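Local coordinates for dual function macrocyclase-peptidase POPB (Galerina marginata, PDB 5N4B), which cleaves peptide bonds on the C-terminal side of proline and macrocyclises a peptide intermediate in the biosynthesis of the amanitin toxins, at residues G10-T15 with T676-V681; P88-D93 with Q412-F417; W96-N101 with P119-G124. The protein carries 1 engineered substitution. All coordinates share one frame; numbering follows the deposited sequence.

Interaction 1 lies on the hydrolase side of the enzyme, where the N-terminal loop meets helix 668-680. Interactions 2 and 3 lie across the chain's centre, in the beta-propeller. The centres of interactions 1 and 2 are about 59 Å apart; those of 2 and 3 are about 15 Å apart. Interactions 2 and 3 share the first blade, since strands 84-90 and 96-101 are neighbours in its sheet. His416 of interaction 2 also packs on Trp96 of interaction 3. Interaction 3 is buried and apolar. Interaction 2 runs from an amide bridged by water to a surface salt bridge. Interaction 1 is partly buried and stacks an amide on a ring.

Interaction 1 (G10-T15 with T676-V681); sequences GNYPST and TLQHNV
Tyr12 and Gln678 carry most of this contact, and they meet by stacking. The carboxamide of Gln678 lies flat against the Tyr12 ring, with the two planes 11° apart. Gln678 CG sits over the middle of one ring face, 3.6 Å from the centroid and 12° off the normal. This is a CH-pi contact. The amide lies toward the CB end of the ring. Gln678 CD is 3.5 Å from Tyr12 CG, and Gln678 NE2 is 3.3 Å from Tyr12 CD1. The glutamine chain is extended beyond CG (chi2 175°), which carries the amide out from the helix to the ring. Pro13 adds a looser contact, its CD 4.0 Å from Gln678 OE1.

The fold here is the alpha/beta-hydrolase part of a prolyl oligopeptidase. The loop before strand 21-26 packs on the last turn of helix 668-680, through Gln678. As in relatives of this family, the N-terminal part of the chain lies against the catalytic domain although the propeller comes between them in sequence.

The polar bonds of the stacked pair run to other parts of the fold. Tyr12 OH is hydrogen-bonded to Leu688 N, and Gln678 NE2 to Leu688 O. Both side chains are thus tied to the start of strand 688-693. Gln678 OE1 is bonded to Gln55 NE2 of helix 46-64.

One water links the two segments. It donates to Gln678 OE1 at 2.7 Å and to Thr15 OG1 at 2.9 Å. Thr15 OG1 in turn donates to Pro13 O at 2.9 Å, a bond within the loop.

At the helix end, Asn680 ND2 donates to Thr676 O at 2.9 Å. The backbone N of Asn680 reaches the same oxygen from the opposite face of its plane.

Interaction 2 (P88-D93 with Q412-F417); sequences PTLLDD and QKQTHF
Lys413 and Asp92 meet because the lysine CG lies between its backbone N and carbonyl carbon (chi1 73°) and the rest of the chain runs extended. Gln414 instead has CG anti to its carbonyl carbon, and its extended chain carries the amide to the backbone of Leu90.

Lys413 NZ forms a salt bridge with Asp92, 2.7 Å from OD2 on its syn lone pair. A weak second bond joins Lys413 NZ to Asp92 OD1 at 3.1 Å. Asp92 OD1 also has a salt bridge to Arg411.

Gln414 NE2 donates to Leu90 O at 2.9 Å. The bond is fairly straight (164° at the hydrogen), but the donor stands above the carbonyl plane, 43° out of it. Arg411 NH1 bonds to the same oxygen. Leu90 CB lies 3.6 Å from Gln414 NE2, and Leu90 CD2 is 4.1 Å from His416 CE1, at the edge of the imidazole.

Two waters complete the network. One is bonded to Leu90 N, Gln414 OE1 and His416 NE2. The other accepts from Gln414 NE2 at 2.9 Å and donates to Asp92 OD1.

The contact joins the first propeller blade, at strand 84-90, to the last, at strand 416-423. No backbone-to-backbone hydrogen bond links these two segments, consistent with the family's propeller, whose ring is not closed by a strand shared between first and last blades. Side chains, water and the backbone N and O of Leu90 bridge the seam. Lys413 and Arg411 would probably favour the ionised form of Asp92. Both ends of the Gln414 amide are engaged, which should fix its flip.

Interaction 3 (W96-N101 with P119-G124); sequences WYWFYN and PDFSKG
Phe121 and Trp98 form a T-shaped pair at the centre of this buried contact. The edge of Phe121 points at the face of Trp98, with the planes at 87° and the centroid of the indole six-membered ring 5.0 Å from that of Phe121. A single corner does the touching. Phe121 CE1 stands over the indole, 3.7 Å from Trp98 CE2. Trp98 CG lies between its backbone N and carbonyl carbon (chi1 68°), which helps to set the indole face under that corner.

Pro119 fills in beside them. Its CG is 4.3 Å from Trp98 CZ3 and its CD is 4.2 Å from Trp96 CG. Pro119 CB also lies over one face of the Phe121 ring, so the proline touches all three aromatic side chains.

Within the first blade of the propeller, the loop between the third and fourth strands packs here on side chains of the second. Trp96 and Trp98 come from that second strand, 96-101. The loop of Pro119 and Phe121 leads from strand 109-113 to helix 125-128, ahead of the fourth strand, 129-133.

Further out, Trp98 NE1 is hydrogen-bonded to Asp125 OD2. The loop is shaped by an Asx turn. Asp120 OD1 accepts from Ser122 N at 3.1 Å and from Ser122 OG at 2.7 Å, both from the same face of the carboxylate. The turn overlaps a short 3-10 segment, 121-123. Beyond Phe121 lie Leu446 and Arg447 of strand 443-448, in the last blade.

Interaction 1 (G10-T15 with T676-V681)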
loop_
_atom_site.group_PDB
_atom_site.type_symbol
_atom_site.label_atom_id
_atom_site.label_comp_id
_atom_site.label_asym_id
_atom_site.label_seq_id
_atom_site.Cartn_x
_atom_site.Cartn_y
_atom_site.Cartn_z
ATOM N N GLY A 10 -29.932 -19.539 8.325
ATOM C CA GLY A 10 -29.942 -20.983 8.111
ATOM C C GLY A 10 -30.066 -21.445 6.680
ATOM O O GLY A 10 -30.412 -22.612 6.438
ATOM N N ASN A 11 -29.796 -20.583 5.725
ATOM C CA ASN A 11 -29.966 -20.918 4.315
ATOM C C ASN A 11 -28.671 -20.775 3.539
ATOM O O ASN A 11 -28.656 -20.295 2.392
ATOM C CB ASN A 11 -31.031 -20.041 3.675
ATOM C CG ASN A 11 -32.408 -20.343 4.193
ATOM O OD1 ASN A 11 -32.883 -21.482 4.102
ATOM N ND2 ASN A 11 -33.056 -19.335 4.775
ATOM N N TYR A 12 -27.563 -21.187 4.149
ATOM C CA TYR A 12 -26.306 -21.007 3.476
ATOM C C TYR A 12 -26.056 -22.166 2.524
ATOM O O TYR A 12 -26.667 -23.259 2.643
ATOM C CB TYR A 12 -25.171 -20.882 4.498
ATOM C CG TYR A 12 -25.300 -19.645 5.345
ATOM C CD1 TYR A 12 -25.195 -18.368 4.767
ATOM C CD2 TYR A 12 -25.484 -19.719 6.704
ATOM C CE1 TYR A 12 -25.334 -17.241 5.485
ATOM C CE2 TYR A 12 -25.625 -18.553 7.481
ATOM C CZ TYR A 12 -25.528 -17.296 6.853
ATOM O OH TYR A 12 -25.663 -16.131 7.568
ATOM N N PRO A 13 -25.206 -21.950 1.543
ATOM C CA PRO A 13 -24.880 -23.007 0.590
ATOM C C PRO A 13 -24.358 -24.278 1.238
ATOM O O PRO A 13 -23.597 -24.260 2.219
ATOM C CB PRO A 13 -23.800 -22.352 -0.291
ATOM C CG PRO A 13 -24.101 -20.905 -0.245
ATOM C CD PRO A 13 -24.509 -20.695 1.208
ATOM N N SER A 14 -24.761 -25.400 0.648
ATOM C CA SER A 14 -24.246 -26.708 1.034
ATOM C C SER A 14 -22.741 -26.747 0.811
ATOM O O SER A 14 -22.255 -26.454 -0.277
ATOM C CB SER A 14 -24.937 -27.753 0.152
ATOM O OG SER A 14 -24.388 -29.045 0.360
ATOM N N THR A 15 -22.002 -27.061 1.864
ATOM C CA THR A 15 -20.539 -26.971 1.851
ATOM C C THR A 15 -19.974 -28.238 2.461
ATOM O O THR A 15 -20.068 -28.443 3.675
ATOM C CB THR A 15 -20.055 -25.747 2.602
ATOM O OG1 THR A 15 -20.713 -24.616 2.051
ATOM C CG2 THR A 15 -18.548 -25.540 2.451
ATOM N N THR A 676 -16.502 -21.687 7.815
ATOM C CA THR A 676 -16.469 -22.021 9.232
ATOM C C THR A 676 -17.513 -21.226 10.013
ATOM O O THR A 676 -18.194 -21.768 10.891
ATOM C CB THR A 676 -15.039 -21.796 9.756
ATOM O OG1 THR A 676 -14.136 -22.628 9.021
ATOM C CG2 THR A 676 -14.907 -22.162 11.189
ATOM N N LEU A 677 -17.676 -19.938 9.710
ATOM C CA LEU A 677 -18.734 -19.173 10.342
ATOM C C LEU A 677 -20.086 -19.780 10.040
ATOM O O LEU A 677 -20.921 -19.940 10.938
ATOM C CB LEU A 677 -18.723 -17.736 9.849
ATOM C CG LEU A 677 -17.676 -16.760 10.349
ATOM C CD1 LEU A 677 -17.864 -15.409 9.689
ATOM C CD2 LEU A 677 -17.754 -16.649 11.864
ATOM N N GLN A 678 -20.352 -20.052 8.765
ATOM C CA GLN A 678 -21.664 -20.568 8.367
ATOM C C GLN A 678 -21.940 -21.936 8.921
ATOM O O GLN A 678 -23.104 -22.249 9.164
ATOM C CB GLN A 678 -21.823 -20.531 6.839
ATOM C CG GLN A 678 -21.827 -19.124 6.249
ATOM C CD GLN A 678 -21.865 -19.106 4.709
ATOM O OE1 GLN A 678 -21.794 -20.157 4.047
ATOM N NE2 GLN A 678 -21.973 -17.907 4.124
ATOM N N HIS A 679 -20.905 -22.726 9.197
ATOM C CA HIS A 679 -21.091 -24.030 9.831
ATOM C C HIS A 679 -21.374 -23.896 11.325
ATOM O O HIS A 679 -22.149 -24.667 11.896
ATOM C CB HIS A 679 -19.827 -24.842 9.646
ATOM C CG HIS A 679 -19.810 -26.088 10.456
ATOM N ND1 HIS A 679 -20.560 -27.186 10.128
ATOM C CD2 HIS A 679 -19.097 -26.422 11.555
ATOM C CE1 HIS A 679 -20.337 -28.138 11.012
ATOM N NE2 HIS A 679 -19.446 -27.706 11.880
ATOM N N ASN A 680 -20.691 -22.982 11.999
ATOM C CA ASN A 680 -20.768 -22.891 13.442
ATOM C C ASN A 680 -22.006 -22.151 13.918
ATOM O O ASN A 680 -22.593 -22.559 14.942
ATOM C CB ASN A 680 -19.516 -22.234 13.996
ATOM C CG ASN A 680 -18.426 -23.218 14.197
ATOM O OD1 ASN A 680 -18.403 -23.953 15.195
ATOM N ND2 ASN A 680 -17.527 -23.293 13.240
ATOM N N VAL A 681 -22.406 -21.068 13.242
ATOM C CA VAL A 681 -23.588 -20.287 13.646
ATOM C C VAL A 681 -24.526 -20.132 12.459
ATOM O O VAL A 681 -24.816 -19.008 12.020
ATOM C CB VAL A 681 -23.214 -18.964 14.330
ATOM C CG1 VAL A 681 -22.601 -19.237 15.697
ATOM C CG2 VAL A 681 -22.230 -18.168 13.489
HETATM O O HOH W 1 -19.990 -22.127 3.419
#

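Interaction 2 (P88-D93 with Q412-F417)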
loop_
_atom_site.group_PDB
_atom_site.type_symbol
_atom_site.label_atom_id
_atom_site.label_comp_id
_atom_site.label_asym_id
_atom_site.label_seq_id
_atom_site.Cartn_x
_atom_site.Cartn_y
_atom_site.Cartn_z
ATOM N N PRO A 88 4.319 17.596 -10.919
ATOM C CA PRO A 88 5.046 17.477 -12.192
ATOM C C PRO A 88 6.525 17.220 -11.924
ATOM O O PRO A 88 7.050 17.569 -10.859
ATOM C CB PRO A 88 4.805 18.858 -12.829
ATOM C CG PRO A 88 4.839 19.806 -11.636
ATOM C CD PRO A 88 4.176 19.016 -10.517
ATOM N N THR A 89 7.180 16.619 -12.925
ATOM C CA THR A 89 8.609 16.298 -12.895
ATOM C C THR A 89 9.264 16.974 -14.092
ATOM O O THR A 89 8.799 16.848 -15.223
ATOM C CB THR A 89 8.832 14.785 -12.961
ATOM O OG1 THR A 89 8.194 14.154 -11.858
ATOM C CG2 THR A 89 10.319 14.480 -12.900
ATOM N N LEU A 90 10.373 17.670 -13.847
ATOM C CA LEU A 90 11.123 18.324 -14.919
ATOM C C LEU A 90 12.189 17.351 -15.399
ATOM O O LEU A 90 13.046 16.931 -14.610
ATOM C CB LEU A 90 11.806 19.588 -14.362
ATOM C CG LEU A 90 12.781 20.275 -15.326
ATOM C CD1 LEU A 90 12.130 20.722 -16.597
ATOM C CD2 LEU A 90 13.471 21.470 -14.604
ATOM N N LEU A 91 12.080 16.934 -16.662
ATOM C CA LEU A 91 13.079 16.074 -17.281
ATOM C C LEU A 91 14.191 16.922 -17.878
ATOM O O LEU A 91 14.031 18.132 -18.123
ATOM C CB LEU A 91 12.445 15.149 -18.331
ATOM C CG LEU A 91 11.325 14.271 -17.795
ATOM C CD1 LEU A 91 10.937 13.250 -18.903
ATOM C CD2 LEU A 91 11.736 13.552 -16.527
ATOM N N ASP A 92 15.268 16.238 -18.255
ATOM C CA ASP A 92 16.418 16.897 -18.871
ATOM C C ASP A 92 16.146 17.397 -20.271
ATOM O O ASP A 92 17.024 18.070 -20.830
ATOM C CB ASP A 92 17.642 15.985 -18.822
ATOM C CG ASP A 92 18.268 15.900 -17.460
ATOM O OD1 ASP A 92 17.647 16.199 -16.404
ATOM O OD2 ASP A 92 19.484 15.566 -17.454
ATOM N N ASP A 93 14.997 17.092 -20.885
ATOM C CA ASP A 93 14.588 17.768 -22.114
ATOM C C ASP A 93 14.021 19.168 -21.916
ATOM O O ASP A 93 13.676 19.813 -22.914
ATOM C CB ASP A 93 13.619 16.889 -22.927
ATOM C CG ASP A 93 12.285 16.593 -22.194
ATOM O OD1 ASP A 93 12.067 17.106 -21.071
ATOM O OD2 ASP A 93 11.488 15.874 -22.809
ATOM N N GLN A 412 17.660 15.680 -7.203
ATOM C CA GLN A 412 18.724 16.324 -6.422
ATOM C C GLN A 412 19.411 17.480 -7.137
ATOM O O GLN A 412 19.726 18.505 -6.528
ATOM C CB GLN A 412 19.768 15.282 -6.016
ATOM C CG GLN A 412 20.955 15.898 -5.302
ATOM C CD GLN A 412 21.967 14.838 -4.972
ATOM O OE1 GLN A 412 21.631 13.812 -4.368
ATOM N NE2 GLN A 412 23.223 15.080 -5.346
ATOM N N LYS A 413 19.708 17.333 -8.423
ATOM C CA LYS A 413 20.474 18.359 -9.106
ATOM C C LYS A 413 19.695 19.650 -9.369
ATOM O O LYS A 413 20.309 20.663 -9.727
ATOM C CB LYS A 413 21.060 17.810 -10.405
ATOM C CG LYS A 413 20.038 17.599 -11.520
ATOM C CD LYS A 413 20.679 16.898 -12.701
ATOM C CE LYS A 413 19.665 16.595 -13.786
ATOM N NZ LYS A 413 20.383 15.861 -14.899
ATOM N N GLN A 414 18.382 19.632 -9.234
ATOM C CA GLN A 414 17.550 20.747 -9.604
ATOM C C GLN A 414 17.395 21.738 -8.467
ATOM O O GLN A 414 17.652 21.423 -7.297
ATOM C CB GLN A 414 16.179 20.228 -10.089
ATOM C CG GLN A 414 16.309 19.413 -11.333
ATOM C CD GLN A 414 15.011 18.812 -11.828
ATOM O OE1 GLN A 414 14.063 18.619 -11.112
ATOM N NE2 GLN A 414 15.017 18.448 -13.106
ATOM N N THR A 415 16.947 22.943 -8.818
ATOM C CA THR A 415 16.835 24.036 -7.869
ATOM C C THR A 415 15.463 24.177 -7.239
ATOM O O THR A 415 15.161 25.238 -6.694
ATOM C CB THR A 415 17.182 25.358 -8.533
ATOM O OG1 THR A 415 16.308 25.556 -9.658
ATOM C CG2 THR A 415 18.674 25.356 -8.973
ATOM N N HIS A 416 14.632 23.143 -7.311
ATOM C CA HIS A 416 13.297 23.143 -6.710
ATOM C C HIS A 416 13.035 21.755 -6.146
ATOM O O HIS A 416 13.682 20.777 -6.470
ATOM C CB HIS A 416 12.185 23.504 -7.726
ATOM C CG HIS A 416 11.998 22.477 -8.770
ATOM N ND1 HIS A 416 12.730 22.460 -9.948
ATOM C CD2 HIS A 416 11.226 21.368 -8.785
ATOM C CE1 HIS A 416 12.386 21.386 -10.637
ATOM N NE2 HIS A 416 11.487 20.706 -9.951
ATOM N N PHE A 417 12.014 21.688 -5.305
ATOM C CA PHE A 417 11.383 20.437 -4.942
ATOM C C PHE A 417 9.892 20.679 -4.757
ATOM O O PHE A 417 9.436 21.821 -4.615
ATOM C CB PHE A 417 12.000 19.782 -3.701
ATOM C CG PHE A 417 11.941 20.597 -2.427
ATOM C CD1 PHE A 417 10.868 20.480 -1.584
ATOM C CD2 PHE A 417 13.003 21.433 -2.072
ATOM C CE1 PHE A 417 10.853 21.233 -0.383
ATOM C CE2 PHE A 417 12.976 22.164 -0.899
ATOM C CZ PHE A 417 11.899 22.060 -0.071
HETATM O O HOH W 2 11.343 17.945 -11.112
HETATM O O HOH W 3 17.101 18.995 -15.107
#

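Interaction 3 (W96-N101 with P119-G124)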
loop_
_atom_site.group_PDB
_atom_site.type_symbol
_atom_site.label_atom_id
_atom_site.label_comp_id
_atom_site.label_asym_id
_atom_site.label_seq_id
_atom_site.Cartn_x
_atom_site.Cartn_y
_atom_site.Cartn_z
ATOM N N TRP A 96 8.105 19.404 -18.584
ATOM C CA TRP A 96 7.510 18.927 -17.355
ATOM C C TRP A 96 6.437 17.892 -17.664
ATOM O O TRP A 96 5.633 18.060 -18.592
ATOM C CB TRP A 96 6.894 20.130 -16.629
ATOM C CG TRP A 96 7.836 21.150 -16.153
ATOM C CD1 TRP A 96 8.357 22.148 -16.881
ATOM C CD2 TRP A 96 8.343 21.285 -14.845
ATOM N NE1 TRP A 96 9.181 22.929 -16.089
ATOM C CE2 TRP A 96 9.175 22.405 -14.828
ATOM C CE3 TRP A 96 8.189 20.557 -13.667
ATOM C CZ2 TRP A 96 9.826 22.828 -13.673
ATOM C CZ3 TRP A 96 8.864 20.977 -12.527
ATOM C CH2 TRP A 96 9.646 22.106 -12.542
ATOM N N TYR A 97 6.405 16.842 -16.862
ATOM C CA TYR A 97 5.508 15.712 -17.090
ATOM C C TYR A 97 4.731 15.423 -15.812
ATOM O O TYR A 97 5.293 15.449 -14.714
ATOM C CB TYR A 97 6.324 14.481 -17.477
ATOM C CG TYR A 97 7.057 14.571 -18.773
ATOM C CD1 TYR A 97 8.175 15.418 -18.923
ATOM C CD2 TYR A 97 6.646 13.829 -19.863
ATOM C CE1 TYR A 97 8.867 15.482 -20.141
ATOM C CE2 TYR A 97 7.345 13.877 -21.064
ATOM C CZ TYR A 97 8.452 14.720 -21.179
ATOM O OH TYR A 97 9.143 14.757 -22.384
ATOM N N TRP A 98 3.451 15.110 -15.942
ATOM C CA TRP A 98 2.619 14.881 -14.778
ATOM C C TRP A 98 1.448 13.993 -15.181
ATOM O O TRP A 98 1.039 13.954 -16.351
ATOM C CB TRP A 98 2.091 16.212 -14.181
ATOM C CG TRP A 98 1.126 16.935 -15.037
ATOM C CD1 TRP A 98 -0.246 16.892 -14.944
ATOM C CD2 TRP A 98 1.421 17.805 -16.143
ATOM N NE1 TRP A 98 -0.812 17.666 -15.945
ATOM C CE2 TRP A 98 0.187 18.231 -16.689
ATOM C CE3 TRP A 98 2.594 18.242 -16.733
ATOM C CZ2 TRP A 98 0.109 19.119 -17.764
ATOM C CZ3 TRP A 98 2.507 19.121 -17.805
ATOM C CH2 TRP A 98 1.284 19.519 -18.315
ATOM N N PHE A 99 0.873 13.313 -14.196
ATOM C CA PHE A 99 -0.334 12.511 -14.427
ATOM C C PHE A 99 -1.583 13.345 -14.202
ATOM O O PHE A 99 -1.649 14.195 -13.318
ATOM C CB PHE A 99 -0.370 11.275 -13.507
ATOM C CG PHE A 99 0.605 10.226 -13.902
ATOM C CD1 PHE A 99 0.285 9.309 -14.887
ATOM C CD2 PHE A 99 1.831 10.158 -13.279
ATOM C CE1 PHE A 99 1.191 8.338 -15.252
ATOM C CE2 PHE A 99 2.723 9.162 -13.627
ATOM C CZ PHE A 99 2.390 8.257 -14.621
ATOM N N TYR A 100 -2.579 13.072 -15.033
ATOM C CA TYR A 100 -3.852 13.780 -15.041
ATOM C C TYR A 100 -4.982 12.795 -15.278
ATOM O O TYR A 100 -4.889 11.980 -16.198
ATOM C CB TYR A 100 -3.896 14.884 -16.134
ATOM C CG TYR A 100 -5.230 15.592 -16.297
ATOM C CD1 TYR A 100 -5.782 16.323 -15.258
ATOM C CD2 TYR A 100 -5.948 15.475 -17.444
ATOM C CE1 TYR A 100 -6.999 16.944 -15.395
ATOM C CE2 TYR A 100 -7.172 16.115 -17.595
ATOM C CZ TYR A 100 -7.666 16.820 -16.542
ATOM O OH TYR A 100 -8.896 17.436 -16.736
ATOM N N ASN A 101 -6.020 12.842 -14.437
ATOM C CA ASN A 101 -7.238 12.046 -14.578
ATOM C C ASN A 101 -8.394 13.031 -14.718
ATOM O O ASN A 101 -8.571 13.905 -13.870
ATOM C CB ASN A 101 -7.415 11.170 -13.341
ATOM C CG ASN A 101 -8.422 10.073 -13.547
ATOM O OD1 ASN A 101 -9.553 10.335 -13.964
ATOM N ND2 ASN A 101 -8.021 8.834 -13.284
ATOM N N PRO A 119 4.316 24.975 -16.207
ATOM C CA PRO A 119 3.008 25.522 -16.566
ATOM C C PRO A 119 2.355 26.326 -15.456
ATOM O O PRO A 119 2.605 26.121 -14.264
ATOM C CB PRO A 119 2.184 24.256 -16.869
ATOM C CG PRO A 119 3.123 23.305 -17.255
ATOM C CD PRO A 119 4.349 23.530 -16.415
ATOM N N ASP A 120 1.499 27.247 -15.887
ATOM C CA ASP A 120 0.460 27.854 -15.063
ATOM C C ASP A 120 -0.730 26.913 -15.142
ATOM O O ASP A 120 -1.523 26.956 -16.087
ATOM C CB ASP A 120 0.103 29.245 -15.566
ATOM C CG ASP A 120 -1.037 29.857 -14.798
ATOM O OD1 ASP A 120 -1.547 29.208 -13.853
ATOM O OD2 ASP A 120 -1.408 31.016 -15.134
ATOM N N PHE A 121 -0.843 26.024 -14.152
ATOM C CA PHE A 121 -1.851 24.979 -14.202
ATOM C C PHE A 121 -3.275 25.493 -14.054
ATOM O O PHE A 121 -4.218 24.744 -14.385
ATOM C CB PHE A 121 -1.540 23.853 -13.208
ATOM C CG PHE A 121 -0.350 23.067 -13.565
ATOM C CD1 PHE A 121 -0.415 22.053 -14.496
ATOM C CD2 PHE A 121 0.866 23.325 -12.961
ATOM C CE1 PHE A 121 0.673 21.322 -14.801
ATOM C CE2 PHE A 121 2.007 22.612 -13.274
ATOM C CZ PHE A 121 1.916 21.585 -14.209
ATOM N N SER A 122 -3.447 26.750 -13.646
ATOM C CA SER A 122 -4.788 27.338 -13.635
ATOM C C SER A 122 -5.382 27.418 -15.028
ATOM O O SER A 122 -6.604 27.564 -15.152
ATOM C CB SER A 122 -4.796 28.734 -12.976
ATOM O OG SER A 122 -4.187 29.747 -13.779
ATOM N N LYS A 123 -4.568 27.345 -16.070
ATOM C CA LYS A 123 -5.083 27.377 -17.430
ATOM C C LYS A 123 -5.703 26.056 -17.861
ATOM O O LYS A 123 -6.407 26.015 -18.874
ATOM C CB LYS A 123 -3.971 27.768 -18.410
ATOM C CG LYS A 123 -3.509 29.217 -18.229
ATOM C CD LYS A 123 -2.325 29.526 -19.139
ATOM C CE LYS A 123 -1.964 31.000 -19.074
ATOM N NZ LYS A 123 -0.506 31.196 -18.843
ATOM N N GLY A 124 -5.485 24.979 -17.119
ATOM C CA GLY A 124 -6.059 23.701 -17.491
ATOM C C GLY A 124 -5.049 22.765 -18.132
ATOM O O GLY A 124 -4.273 23.134 -19.024
#